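Local coordinates for ABC transporter periplasmic-binding protein YtfQ (Mycobacterium smegmatis, PDB 6HBM) that probably serves as the periplasmic sugar-binding component of an ABC importer, capturing a furanose such as arabinofuranose in the cleft between its two domains, at residues A211-M216 and A239-H244. Residues are numbered along the deposited sequence; the frame is centred on the assembly and turned at random.
Sequences AQNDDM and AVDATH. With ZN (zinc ion), chain C; AHR (alpha-L-arabinofuranose), chain J.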
ATOM      1  N   ALA A 211      -2.171   7.462   9.654  1.00 65.46           N
ATOM      2  CA  ALA A 211      -1.816   7.716   8.264  1.00 65.31           C
ATOM      3  C   ALA A 211      -1.833   6.420   7.494  1.00 67.96           C
ATOM      4  O   ALA A 211      -1.081   5.507   7.829  1.00 67.30           O
ATOM      5  CB  ALA A 211      -0.447   8.369   8.184  1.00 66.18           C
ATOM      6  N   GLN A 212      -2.677   6.331   6.445  1.00 64.23           N
ATOM      7  CA  GLN A 212      -2.802   5.103   5.632  1.00 63.82           C
ATOM      8  C   GLN A 212      -1.535   4.762   4.789  1.00 68.04           C
ATOM      9  O   GLN A 212      -1.496   3.720   4.132  1.00 68.00           O
ATOM     10  CB  GLN A 212      -4.070   5.132   4.758  1.00 64.35           C
ATOM     11  CG  GLN A 212      -5.339   4.893   5.563  1.00 68.43           C
ATOM     12  CD  GLN A 212      -6.570   5.102   4.727  1.00 94.66           C
ATOM     13  OE1 GLN A 212      -6.508   5.186   3.499  1.00 88.66           O
ATOM     14  NE2 GLN A 212      -7.721   5.223   5.370  1.00 93.68           N
ATOM     15  N   ASN A 213      -0.489   5.582   4.850  1.00 63.37           N
ATOM     16  CA  ASN A 213       0.778   5.271   4.214  1.00 62.62           C
ATOM     17  C   ASN A 213       1.754   6.201   4.865  1.00 67.60           C
ATOM     18  O   ASN A 213       1.479   7.400   4.945  1.00 67.58           O
ATOM     19  CB  ASN A 213       0.682   5.359   2.677  1.00 60.97           C
ATOM     20  CG  ASN A 213       1.127   6.612   1.958  1.00 63.70           C
ATOM     21  OD1 ASN A 213       0.804   7.751   2.312  1.00 48.54           O
ATOM     22  ND2 ASN A 213       1.835   6.428   0.872  1.00 51.44           N
ATOM     23  N   ASP A 214       2.801   5.668   5.483  1.00 64.96           N
ATOM     24  CA  ASP A 214       3.711   6.518   6.253  1.00 65.81           C
ATOM     25  C   ASP A 214       4.074   7.839   5.554  1.00 67.44           C
ATOM     26  O   ASP A 214       4.220   8.827   6.248  1.00 64.95           O
ATOM     27  CB  ASP A 214       4.960   5.752   6.701  1.00 69.18           C
ATOM     28  CG  ASP A 214       5.742   5.080   5.601  1.00 92.58           C
ATOM     29  OD1 ASP A 214       5.438   5.335   4.409  1.00 95.62           O
ATOM     30  OD2 ASP A 214       6.658   4.294   5.924  1.00104.13           O
ATOM     31  N   ASP A 215       4.148   7.869   4.204  1.00 65.23           N
ATOM     32  CA  ASP A 215       4.426   9.090   3.420  1.00 65.55           C
ATOM     33  C   ASP A 215       3.524  10.267   3.808  1.00 68.25           C
ATOM     34  O   ASP A 215       4.035  11.376   4.016  1.00 68.57           O
ATOM     35  CB  ASP A 215       4.327   8.837   1.895  1.00 67.67           C
ATOM     36  CG  ASP A 215       5.667   8.704   1.198  1.00 75.52           C
ATOM     37  OD1 ASP A 215       6.312   7.628   1.348  1.00 76.80           O
ATOM     38  OD2 ASP A 215       6.059   9.663   0.469  1.00 77.40           O
ATOM     39  N   MET A 216       2.201  10.034   3.922  1.00 62.62           N
ATOM     40  CA  MET A 216       1.286  11.092   4.388  1.00 61.40           C
ATOM     41  C   MET A 216       1.603  11.446   5.858  1.00 61.68           C
ATOM     42  O   MET A 216       1.619  12.629   6.194  1.00 61.93           O
ATOM     43  CB  MET A 216      -0.186  10.683   4.246  1.00 63.81           C
ATOM     44  CG  MET A 216      -0.691  10.723   2.804  1.00 67.39           C
ATOM     45  SD  MET A 216      -2.331   9.978   2.463  1.00 71.20           S
ATOM     46  CE  MET A 216      -2.382   8.598   3.669  1.00 67.35           C
ATOM     47  N   ALA A 239       1.179   4.604  11.391  1.00 46.41           N
ATOM     48  CA  ALA A 239       1.024   4.485   9.935  1.00 45.90           C
ATOM     49  C   ALA A 239       1.295   3.099   9.352  1.00 50.76           C
ATOM     50  O   ALA A 239       1.609   2.158  10.084  1.00 51.74           O
ATOM     51  CB  ALA A 239       1.922   5.506   9.257  1.00 46.51           C
ATOM     52  N   VAL A 240       1.121   2.982   8.011  1.00 45.99           N
ATOM     53  CA  VAL A 240       1.335   1.738   7.249  1.00 44.42           C
ATOM     54  C   VAL A 240       2.595   1.906   6.300  1.00 50.34           C
ATOM     55  O   VAL A 240       3.105   3.020   6.137  1.00 49.79           O
ATOM     56  CB  VAL A 240       0.024   1.397   6.460  1.00 45.32           C
ATOM     57  CG1 VAL A 240       0.000  -0.053   6.032  1.00 45.01           C
ATOM     58  CG2 VAL A 240      -1.211   1.715   7.285  1.00 44.18           C
ATOM     59  N   ASP A 241       3.136   0.773   5.798  1.00 48.53           N
ATOM     60  CA  ASP A 241       4.200   0.610   4.779  1.00 49.28           C
ATOM     61  C   ASP A 241       5.588   0.184   5.301  1.00 55.64           C
ATOM     62  O   ASP A 241       6.188  -0.725   4.711  1.00 55.63           O
ATOM     63  CB  ASP A 241       4.383   1.819   3.844  1.00 50.46           C
ATOM     64  CG  ASP A 241       3.210   2.121   2.935  1.00 56.57           C
ATOM     65  OD1 ASP A 241       2.336   1.241   2.770  1.00 55.79           O
ATOM     66  OD2 ASP A 241       3.188   3.210   2.350  1.00 63.03           O
ATOM     67  N   ALA A 242       6.115   0.862   6.327  1.00 52.42           N
ATOM     68  CA  ALA A 242       7.444   0.593   6.903  1.00 52.34           C
ATOM     69  C   ALA A 242       8.578   0.937   5.906  1.00 58.97           C
ATOM     70  O   ALA A 242       9.526   0.157   5.733  1.00 61.52           O
ATOM     71  CB  ALA A 242       7.555  -0.854   7.406  1.00 52.56           C
ATOM     72  N   THR A 243       8.494   2.130   5.278  1.00 53.70           N
ATOM     73  CA  THR A 243       9.507   2.586   4.322  1.00 53.35           C
ATOM     74  C   THR A 243      10.720   3.073   5.094  1.00 55.75           C
ATOM     75  O   THR A 243      10.629   3.276   6.305  1.00 54.14           O
ATOM     76  CB  THR A 243       8.964   3.674   3.369  1.00 66.31           C
ATOM     77  OG1 THR A 243       8.760   4.899   4.081  1.00 65.04           O
ATOM     78  CG2 THR A 243       7.693   3.241   2.636  1.00 63.41           C
ATOM     79  N   HIS A 244      11.852   3.257   4.394  1.00 52.62           N
ATOM     80  CA  HIS A 244      13.112   3.683   5.016  1.00 52.35           C
ATOM     81  C   HIS A 244      12.864   4.899   5.877  1.00 54.18           C
ATOM     82  O   HIS A 244      12.992   4.820   7.104  1.00 51.15           O
ATOM     83  CB  HIS A 244      14.214   3.984   3.947  1.00 53.28           C
ATOM     84  CG  HIS A 244      15.631   4.059   4.470  1.00 56.08           C
ATOM     85  ND1 HIS A 244      16.711   4.168   3.608  1.00 57.05           N
ATOM     86  CD2 HIS A 244      16.096   4.016   5.741  1.00 57.55           C
ATOM     87  CE1 HIS A 244      17.781   4.214   4.376  1.00 56.27           C
ATOM     88  NE2 HIS A 244      17.465   4.109   5.662  1.00 56.84           N
TER
HETATM   89 ZN    ZN C 401      16.159   4.893   1.667  1.00 56.83          ZN
HETATM   90  O5  AHR J 408      -1.103   0.010  -3.196  0.90 27.11           O
HETATM   91  C5  AHR J 408      -0.305   0.060  -2.028  0.90 21.69           C
HETATM   92  C4  AHR J 408      -0.173   1.497  -1.626  0.90 21.64           C
HETATM   93  O4  AHR J 408       0.251   2.282  -2.775  0.90 22.75           O
HETATM   94  C3  AHR J 408       0.866   1.803  -0.559  0.90 21.93           C
HETATM   95  O3  AHR J 408       0.464   1.531   0.775  0.90 20.81           O
HETATM   96  C2  AHR J 408       1.079   3.287  -0.809  0.90 22.90           C
HETATM   97  O2  AHR J 408       2.175   3.810  -0.069  0.90 21.83           O
HETATM   98  C1  AHR J 408       1.191   3.286  -2.339  0.90 24.16           C
HETATM   99  O1  AHR J 408       0.934   4.571  -2.960  0.90 23.74           O
HETATM  100  O   HOH W   1      15.998   6.745   2.974  0.50  3.00           O
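D214 and T243 join the turns that follow the neighbouring parallel strands 208-211 and 236-239, at the starts of two helices, and D214 is instructive from root to tip. Its CB sits 3.4 Å from V240 O and also meets A239 CB. A chi1 of 55° places CG between the backbone N and the carbonyl carbon, beside V240 O and T243 OG1, turning the carboxylate toward the loop after strand 236-239. OD1 comes near T243 OG1, T243 CG2 and D241 CB, while OD2 accepts two hydrogen bonds: T243 N arrives nearly along the C-O axis at 2.9 Å, and T243 OG1 comes from above the carboxylate plane. The two bonds hold OD2 against the T243 backbone and hydroxyl, and D214 N closes a further bond to V240 O at 2.7 Å.

On the ligand side N213 and D241 work as a pair, amide and carboxylate planes 89° apart. N213 ND2 donates to arabinofuranose O2 over 2.8 Å, at an almost straight 167°, while OD1 of the same amide caps M216 N at the start of helix 214-226. Arabinofuranose O2 in turn donates to D241 OD2 at 2.7 Å and arabinofuranose O3 to D241 OD1, so one carboxylate spans adjacent hydroxyls. R163, D105 and R106 add further hydrogen bonds to the sugar. Polar residues presented at the C-terminal ends of parallel strands, where helices begin, form the ligand cleft typical of periplasmic binding proteins.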